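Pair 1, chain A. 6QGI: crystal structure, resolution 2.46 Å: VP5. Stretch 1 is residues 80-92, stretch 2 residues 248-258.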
# COMPACT_ATOMS: atom_id res chain seq x y z
N ALA A 80 15.05 -9.69 -23.75
CA ALA A 80 15.86 -10.92 -23.76
C ALA A 80 15.64 -11.72 -25.05
O ALA A 80 16.60 -12.30 -25.57
CB ALA A 80 15.54 -11.77 -22.55
N ALA A 81 14.40 -11.74 -25.56
CA ALA A 81 14.05 -12.43 -26.80
C ALA A 81 14.68 -11.71 -27.99
O ALA A 81 15.12 -12.38 -28.92
CB ALA A 81 12.53 -12.49 -26.96
N ILE A 82 14.75 -10.35 -27.95
CA ILE A 82 15.33 -9.52 -29.02
C ILE A 82 16.87 -9.73 -29.05
O ILE A 82 17.44 -9.77 -30.13
CB ILE A 82 14.92 -8.01 -28.90
CG1 ILE A 82 13.41 -7.83 -29.20
CG2 ILE A 82 15.75 -7.10 -29.84
CD1 ILE A 82 12.74 -6.57 -28.57
N GLU A 83 17.51 -9.88 -27.86
CA GLU A 83 18.96 -10.11 -27.74
C GLU A 83 19.36 -11.40 -28.45
O GLU A 83 20.29 -11.39 -29.25
CB GLU A 83 19.40 -10.15 -26.26
CG GLU A 83 19.16 -8.87 -25.47
CD GLU A 83 20.26 -7.83 -25.42
OE1 GLU A 83 20.28 -7.05 -24.44
OE2 GLU A 83 21.08 -7.77 -26.37
N GLU A 84 18.63 -12.49 -28.17
CA GLU A 84 18.85 -13.82 -28.76
C GLU A 84 18.54 -13.80 -30.25
O GLU A 84 19.24 -14.44 -31.04
CB GLU A 84 17.99 -14.87 -28.04
CG GLU A 84 18.54 -15.22 -26.67
CD GLU A 84 19.15 -16.60 -26.49
OE1 GLU A 84 19.70 -17.15 -27.48
OE2 GLU A 84 19.10 -17.13 -25.36
N LEU A 85 17.52 -13.02 -30.65
CA LEU A 85 17.09 -12.83 -32.03
C LEU A 85 18.17 -12.11 -32.85
O LEU A 85 18.49 -12.56 -33.95
CB LEU A 85 15.78 -12.03 -32.05
CG LEU A 85 15.19 -11.67 -33.41
CD1 LEU A 85 14.70 -12.90 -34.14
CD2 LEU A 85 14.03 -10.71 -33.24
N ASN A 86 18.72 -11.01 -32.31
CA ASN A 86 19.76 -10.20 -32.95
C ASN A 86 21.07 -10.99 -33.11
O ASN A 86 21.88 -10.67 -33.97
CB ASN A 86 20.02 -8.92 -32.15
CG ASN A 86 19.01 -7.82 -32.36
OD1 ASN A 86 18.12 -7.88 -33.22
ND2 ASN A 86 19.13 -6.76 -31.58
N ALA A 87 21.25 -12.03 -32.28
CA ALA A 87 22.41 -12.91 -32.26
C ALA A 87 22.23 -14.13 -33.19
O ALA A 87 23.15 -14.94 -33.33
CB ALA A 87 22.68 -13.37 -30.85
N GLY A 88 21.06 -14.22 -33.82
CA GLY A 88 20.71 -15.28 -34.76
C GLY A 88 20.47 -16.63 -34.14
O GLY A 88 20.76 -17.66 -34.76
N SER A 89 19.91 -16.66 -32.91
CA SER A 89 19.62 -17.91 -32.19
C SER A 89 18.39 -18.61 -32.76
O SER A 89 17.62 -18.01 -33.52
CB SER A 89 19.40 -17.64 -30.71
OG SER A 89 20.40 -16.79 -30.16
N ALA A 90 18.20 -19.89 -32.38
CA ALA A 90 17.04 -20.70 -32.76
C ALA A 90 15.83 -20.21 -31.99
O ALA A 90 15.99 -19.67 -30.89
CB ALA A 90 17.31 -22.17 -32.47
N GLU A 91 14.62 -20.38 -32.57
CA GLU A 91 13.35 -19.95 -31.97
C GLU A 91 13.20 -20.48 -30.53
O GLU A 91 12.74 -19.74 -29.65
CB GLU A 91 12.15 -20.39 -32.83
CG GLU A 91 10.95 -19.47 -32.68
CD GLU A 91 9.76 -19.74 -33.58
OE1 GLU A 91 9.95 -19.82 -34.81
OE2 GLU A 91 8.63 -19.84 -33.04
N SER A 92 13.66 -21.73 -30.29
CA SER A 92 13.66 -22.39 -28.99
C SER A 92 14.44 -21.56 -27.96
O SER A 92 13.89 -21.22 -26.92
CB SER A 92 14.24 -23.80 -29.10
OG SER A 92 15.55 -23.77 -29.65
N THR A 248 3.62 -16.87 -28.18
CA THR A 248 2.89 -16.40 -29.35
C THR A 248 3.70 -15.24 -29.97
O THR A 248 3.89 -15.22 -31.18
CB THR A 248 1.45 -16.01 -28.97
OG1 THR A 248 0.80 -17.14 -28.38
CG2 THR A 248 0.63 -15.51 -30.16
N TRP A 249 4.20 -14.31 -29.12
CA TRP A 249 4.99 -13.15 -29.53
C TRP A 249 6.26 -13.57 -30.28
O TRP A 249 6.54 -13.00 -31.33
CB TRP A 249 5.35 -12.25 -28.32
CG TRP A 249 5.99 -10.95 -28.72
CD1 TRP A 249 5.35 -9.80 -29.05
CD2 TRP A 249 7.39 -10.69 -28.87
NE1 TRP A 249 6.26 -8.84 -29.42
CE2 TRP A 249 7.53 -9.35 -29.29
CE3 TRP A 249 8.56 -11.47 -28.69
CZ2 TRP A 249 8.77 -8.76 -29.53
CZ3 TRP A 249 9.79 -10.88 -28.93
CH2 TRP A 249 9.89 -9.55 -29.35
N VAL A 250 6.99 -14.58 -29.77
CA VAL A 250 8.21 -15.13 -30.37
C VAL A 250 7.87 -15.72 -31.75
O VAL A 250 8.56 -15.41 -32.72
CB VAL A 250 8.92 -16.15 -29.43
CG1 VAL A 250 10.06 -16.86 -30.14
CG2 VAL A 250 9.44 -15.47 -28.16
N SER A 251 6.78 -16.51 -31.84
CA SER A 251 6.33 -17.14 -33.10
C SER A 251 5.94 -16.11 -34.17
O SER A 251 6.16 -16.37 -35.36
CB SER A 251 5.15 -18.06 -32.84
OG SER A 251 5.55 -19.21 -32.11
N ASN A 252 5.39 -14.95 -33.77
CA ASN A 252 4.97 -13.90 -34.71
C ASN A 252 6.15 -13.01 -35.16
O ASN A 252 6.10 -12.45 -36.26
CB ASN A 252 3.88 -13.02 -34.08
CG ASN A 252 2.64 -13.74 -33.60
OD1 ASN A 252 2.39 -14.92 -33.89
ND2 ASN A 252 1.82 -13.03 -32.83
N VAL A 253 7.19 -12.89 -34.32
CA VAL A 253 8.36 -12.03 -34.53
C VAL A 253 9.51 -12.78 -35.23
O VAL A 253 10.15 -12.19 -36.10
CB VAL A 253 8.78 -11.43 -33.16
CG1 VAL A 253 10.21 -10.90 -33.15
CG2 VAL A 253 7.81 -10.34 -32.73
N TYR A 254 9.76 -14.06 -34.87
CA TYR A 254 10.84 -14.88 -35.43
C TYR A 254 10.73 -15.01 -36.95
O TYR A 254 9.74 -15.52 -37.47
CB TYR A 254 10.87 -16.27 -34.78
CG TYR A 254 12.20 -16.97 -34.95
CD1 TYR A 254 13.28 -16.66 -34.13
CD2 TYR A 254 12.38 -17.95 -35.91
CE1 TYR A 254 14.51 -17.30 -34.27
CE2 TYR A 254 13.59 -18.62 -36.05
CZ TYR A 254 14.66 -18.28 -35.23
OH TYR A 254 15.86 -18.92 -35.37
N GLY A 255 11.76 -14.52 -37.63
CA GLY A 255 11.83 -14.52 -39.08
C GLY A 255 11.41 -13.19 -39.66
O GLY A 255 12.09 -12.65 -40.54
N ASP A 256 10.27 -12.65 -39.17
CA ASP A 256 9.69 -11.37 -39.59
C ASP A 256 10.60 -10.21 -39.16
O ASP A 256 11.00 -9.40 -40.00
CB ASP A 256 8.27 -11.21 -39.02
CG ASP A 256 7.31 -10.38 -39.85
OD1 ASP A 256 7.77 -9.45 -40.56
OD2 ASP A 256 6.08 -10.64 -39.78
N VAL A 257 10.96 -10.15 -37.87
CA VAL A 257 11.87 -9.13 -37.35
C VAL A 257 13.29 -9.64 -37.58
O VAL A 257 13.64 -10.73 -37.12
CB VAL A 257 11.59 -8.74 -35.87
CG1 VAL A 257 12.67 -7.81 -35.32
CG2 VAL A 257 10.21 -8.09 -35.73
N GLN A 258 14.08 -8.87 -38.34
CA GLN A 258 15.46 -9.18 -38.70
C GLN A 258 16.43 -8.72 -37.62
O GLN A 258 16.12 -7.81 -36.85
CB GLN A 258 15.82 -8.51 -40.05
CG GLN A 258 14.93 -8.91 -41.24
CD GLN A 258 15.29 -10.24 -41.86
OE1 GLN A 258 14.53 -11.21 -41.81
NE2 GLN A 258 16.46 -10.31 -42.49

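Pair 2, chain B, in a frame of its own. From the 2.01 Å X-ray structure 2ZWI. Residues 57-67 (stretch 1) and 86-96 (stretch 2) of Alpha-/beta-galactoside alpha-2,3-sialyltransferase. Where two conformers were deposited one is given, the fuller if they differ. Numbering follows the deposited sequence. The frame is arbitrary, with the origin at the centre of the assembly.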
# COMPACT_ATOMS: atom_id res chain seq x y z
N ASN B 57 8.38 -15.29 -10.91
CA ASN B 57 9.29 -15.01 -9.80
C ASN B 57 10.44 -14.07 -10.15
O ASN B 57 10.75 -13.85 -11.32
CB ASN B 57 9.81 -16.31 -9.18
CG ASN B 57 10.49 -17.21 -10.19
OD1 ASN B 57 11.43 -16.79 -10.87
ND2 ASN B 57 10.02 -18.44 -10.30
N ARG B 58 11.07 -13.53 -9.11
CA ARG B 58 12.19 -12.61 -9.23
C ARG B 58 13.42 -13.17 -9.99
O ARG B 58 13.96 -12.48 -10.87
CB ARG B 58 12.58 -12.07 -7.85
CG ARG B 58 13.33 -10.74 -7.86
CD ARG B 58 13.84 -10.39 -6.45
NE ARG B 58 14.89 -11.32 -6.00
CZ ARG B 58 15.28 -11.48 -4.73
NH1 ARG B 58 16.25 -12.35 -4.46
NH2 ARG B 58 14.72 -10.79 -3.74
N PRO B 59 13.88 -14.40 -9.66
CA PRO B 59 15.03 -14.88 -10.45
C PRO B 59 14.76 -15.03 -11.96
O PRO B 59 15.69 -14.82 -12.75
CB PRO B 59 15.39 -16.22 -9.78
CG PRO B 59 14.18 -16.63 -9.04
CD PRO B 59 13.49 -15.37 -8.62
N GLU B 60 13.53 -15.35 -12.37
CA GLU B 60 13.22 -15.40 -13.81
C GLU B 60 13.26 -14.01 -14.45
O GLU B 60 13.77 -13.86 -15.55
CB GLU B 60 11.86 -16.05 -14.11
CG GLU B 60 11.80 -17.59 -13.93
CD GLU B 60 12.94 -18.35 -14.61
OE1 GLU B 60 13.51 -19.25 -13.95
OE2 GLU B 60 13.27 -18.07 -15.80
N LEU B 61 12.72 -13.02 -13.76
CA LEU B 61 12.72 -11.64 -14.26
C LEU B 61 14.14 -11.14 -14.45
O LEU B 61 14.48 -10.54 -15.49
CB LEU B 61 11.91 -10.71 -13.35
CG LEU B 61 11.79 -9.23 -13.76
CD1 LEU B 61 10.49 -8.61 -13.25
CD2 LEU B 61 13.00 -8.42 -13.29
N ILE B 62 14.98 -11.40 -13.46
CA ILE B 62 16.38 -10.98 -13.48
C ILE B 62 17.15 -11.61 -14.66
O ILE B 62 17.94 -10.93 -15.31
CB ILE B 62 17.05 -11.29 -12.12
CG1 ILE B 62 16.65 -10.22 -11.09
CG2 ILE B 62 18.57 -11.38 -12.26
CD1 ILE B 62 16.82 -10.63 -9.65
N LYS B 63 16.89 -12.88 -14.93
CA LYS B 63 17.48 -13.59 -16.08
C LYS B 63 17.18 -12.90 -17.42
O LYS B 63 18.08 -12.72 -18.24
CB LYS B 63 16.98 -15.04 -16.09
CG LYS B 63 17.56 -15.91 -17.20
CD LYS B 63 18.75 -16.74 -16.74
CE LYS B 63 19.38 -17.50 -17.90
NZ LYS B 63 18.41 -18.42 -18.61
N SER B 64 15.92 -12.51 -17.63
CA SER B 64 15.51 -11.79 -18.84
C SER B 64 16.04 -10.36 -18.87
O SER B 64 16.40 -9.86 -19.94
CB SER B 64 14.00 -11.76 -18.97
OG SER B 64 13.49 -13.04 -19.31
N LEU B 65 16.07 -9.71 -17.71
CA LEU B 65 16.64 -8.37 -17.59
C LEU B 65 18.10 -8.38 -18.05
O LEU B 65 18.49 -7.60 -18.91
CB LEU B 65 16.57 -7.88 -16.13
CG LEU B 65 16.37 -6.40 -15.81
CD1 LEU B 65 16.97 -6.04 -14.45
CD2 LEU B 65 16.85 -5.46 -16.91
N ASP B 66 18.88 -9.29 -17.46
CA ASP B 66 20.30 -9.41 -17.75
C ASP B 66 20.60 -9.69 -19.23
O ASP B 66 21.54 -9.11 -19.78
CB ASP B 66 20.91 -10.52 -16.89
CG ASP B 66 20.97 -10.15 -15.42
OD1 ASP B 66 20.71 -8.97 -15.05
OD2 ASP B 66 21.29 -11.06 -14.63
N SER B 67 19.83 -10.56 -19.87
CA SER B 67 20.09 -10.83 -21.29
C SER B 67 19.80 -9.59 -22.15
O SER B 67 20.54 -9.30 -23.09
CB SER B 67 19.35 -12.08 -21.80
OG SER B 67 17.95 -11.92 -21.73
N ALA B 86 12.18 -3.61 -0.02
CA ALA B 86 13.27 -3.03 -0.82
C ALA B 86 14.34 -4.09 -1.16
O ALA B 86 15.07 -3.94 -2.13
CB ALA B 86 13.91 -1.85 -0.09
N VAL B 87 14.41 -5.15 -0.35
CA VAL B 87 15.34 -6.27 -0.63
C VAL B 87 15.20 -6.81 -2.06
O VAL B 87 16.20 -7.18 -2.69
CB VAL B 87 15.21 -7.44 0.41
CG1 VAL B 87 13.87 -8.16 0.27
CG2 VAL B 87 16.38 -8.43 0.29
N ASP B 88 13.98 -6.87 -2.58
CA ASP B 88 13.77 -7.33 -3.94
C ASP B 88 14.42 -6.38 -4.95
O ASP B 88 15.06 -6.84 -5.89
CB ASP B 88 12.28 -7.51 -4.25
CG ASP B 88 11.64 -8.60 -3.41
OD1 ASP B 88 10.43 -8.50 -3.14
OD2 ASP B 88 12.33 -9.57 -3.01
N VAL B 89 14.29 -5.07 -4.76
CA VAL B 89 14.99 -4.15 -5.67
C VAL B 89 16.52 -4.15 -5.47
O VAL B 89 17.26 -4.04 -6.43
CB VAL B 89 14.31 -2.71 -5.85
CG1 VAL B 89 13.03 -2.54 -5.04
CG2 VAL B 89 15.29 -1.55 -5.70
N VAL B 90 16.98 -4.35 -4.23
CA VAL B 90 18.42 -4.56 -3.97
C VAL B 90 19.01 -5.67 -4.86
O VAL B 90 20.06 -5.48 -5.50
CB VAL B 90 18.70 -4.90 -2.47
CG1 VAL B 90 20.15 -5.36 -2.27
CG2 VAL B 90 18.41 -3.69 -1.58
N ASN B 91 18.33 -6.81 -4.92
CA ASN B 91 18.80 -7.94 -5.72
C ASN B 91 18.74 -7.69 -7.23
O ASN B 91 19.55 -8.21 -7.99
CB ASN B 91 18.05 -9.21 -5.33
CG ASN B 91 18.64 -9.87 -4.10
OD1 ASN B 91 19.62 -10.62 -4.20
ND2 ASN B 91 18.06 -9.60 -2.93
N ILE B 92 17.77 -6.88 -7.66
CA ILE B 92 17.72 -6.43 -9.05
C ILE B 92 18.88 -5.48 -9.35
O ILE B 92 19.58 -5.65 -10.35
CB ILE B 92 16.32 -5.83 -9.42
CG1 ILE B 92 15.24 -6.91 -9.34
CG2 ILE B 92 16.36 -5.21 -10.84
CD1 ILE B 92 13.79 -6.39 -9.13
N ILE B 93 19.11 -4.50 -8.47
CA ILE B 93 20.26 -3.59 -8.63
C ILE B 93 21.60 -4.34 -8.66
O ILE B 93 22.45 -4.09 -9.52
CB ILE B 93 20.32 -2.50 -7.52
CG1 ILE B 93 19.08 -1.58 -7.56
CG2 ILE B 93 21.58 -1.66 -7.67
CD1 ILE B 93 18.93 -0.65 -6.31
N LYS B 94 21.79 -5.24 -7.70
CA LYS B 94 22.95 -6.13 -7.63
C LYS B 94 23.24 -6.80 -8.99
O LYS B 94 24.37 -6.77 -9.48
CB LYS B 94 22.73 -7.17 -6.52
CG LYS B 94 23.86 -8.18 -6.28
CD LYS B 94 23.92 -8.53 -4.78
CE LYS B 94 23.22 -9.83 -4.41
NZ LYS B 94 24.23 -10.85 -3.90
N SER B 95 22.20 -7.37 -9.61
CA SER B 95 22.35 -8.10 -10.87
C SER B 95 22.74 -7.19 -12.03
O SER B 95 23.62 -7.54 -12.83
CB SER B 95 21.07 -8.87 -11.19
OG SER B 95 20.67 -9.69 -10.10
N ILE B 96 22.11 -6.02 -12.12
CA ILE B 96 22.45 -5.00 -13.13
C ILE B 96 23.90 -4.49 -13.00
O ILE B 96 24.64 -4.46 -14.00
CB ILE B 96 21.47 -3.78 -13.09
CG1 ILE B 96 20.04 -4.22 -13.42
CG2 ILE B 96 21.94 -2.67 -14.04
CD1 ILE B 96 19.00 -3.16 -13.12

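Two helices running in roughly the same direction pack side by side in both pairs, crossing at -32° in pair 1 and -29° in pair 2, with axes approaching to 11.5 Å and 10.3 Å. Fourteen central residues superpose with an RMSD of 1.0 Å. The side-chain centres coincide most closely at Leu A85 = Ile B62, 0.5 Å apart, with CA atoms 0.6 Å apart; in both cases the CA-to-CB bond points toward the partner. Leu A85 (chi1 t, chi2 p) places CD2 3.8 Å from Val A253 CG1 and 3.8 Å from Val A257 CG1, while its CD1 lies 4.0 Å from Tyr A254 CD1. Ile B62 (chi1 m, chi2 t) fills the same space with a different branching: its CG1 is 4.0 Å from Ile B92 CG1, and its CG2 is 3.5 Å from Ser B95 OG, a hydroxyl that donates to Asn B91 O (2.8 Å) within its own helix.

One turn earlier, Ala A81 matches Arg B58, and the solutions diverge. The small Ala A81 leaves room for the indole, its CB 3.7 Å from Trp A249 CZ3; Ile A82 CG1 meets the ring edge, 3.9 Å from Trp A249 CH2. In pair 2 the long arginine reaches across itself. Arg B58 NH2 forms a salt bridge with Asp B88 OD2 at 2.8 Å, at the edge of the guanidinium, and Asn B91 CG sits over one face, 3.5 Å from Arg B58 NH1. Asp B88 matches Val A250 and Asn B91 matches Val A253, so two apolar positions of pair 1 are polar here.

Past the shared leucine or isoleucine the chains part. Gly A88, with positive phi, ends its helix in a Schellman motif; its match, Leu B65, remains helical and packs its CD1 3.8 Å from Ile B92 CG2 and 3.7 Å from Ile B96 CG1. In pair 1 the chain instead turns toward Tyr A254, the match of Ile B92. Tyr A254 OH donates to Ser A89 O at 2.7 Å, near the plane of the ring, and Glu A91 covers one face, its CB 3.8 Å from the Tyr A254 ring centroid and 5° off the normal. Thus the aromatic ring binds the loop and the start of the next helix, whereas pair 2 extends its apolar seam along two continuing helices. The contacts bury 589 Å² and 449 Å², respectively.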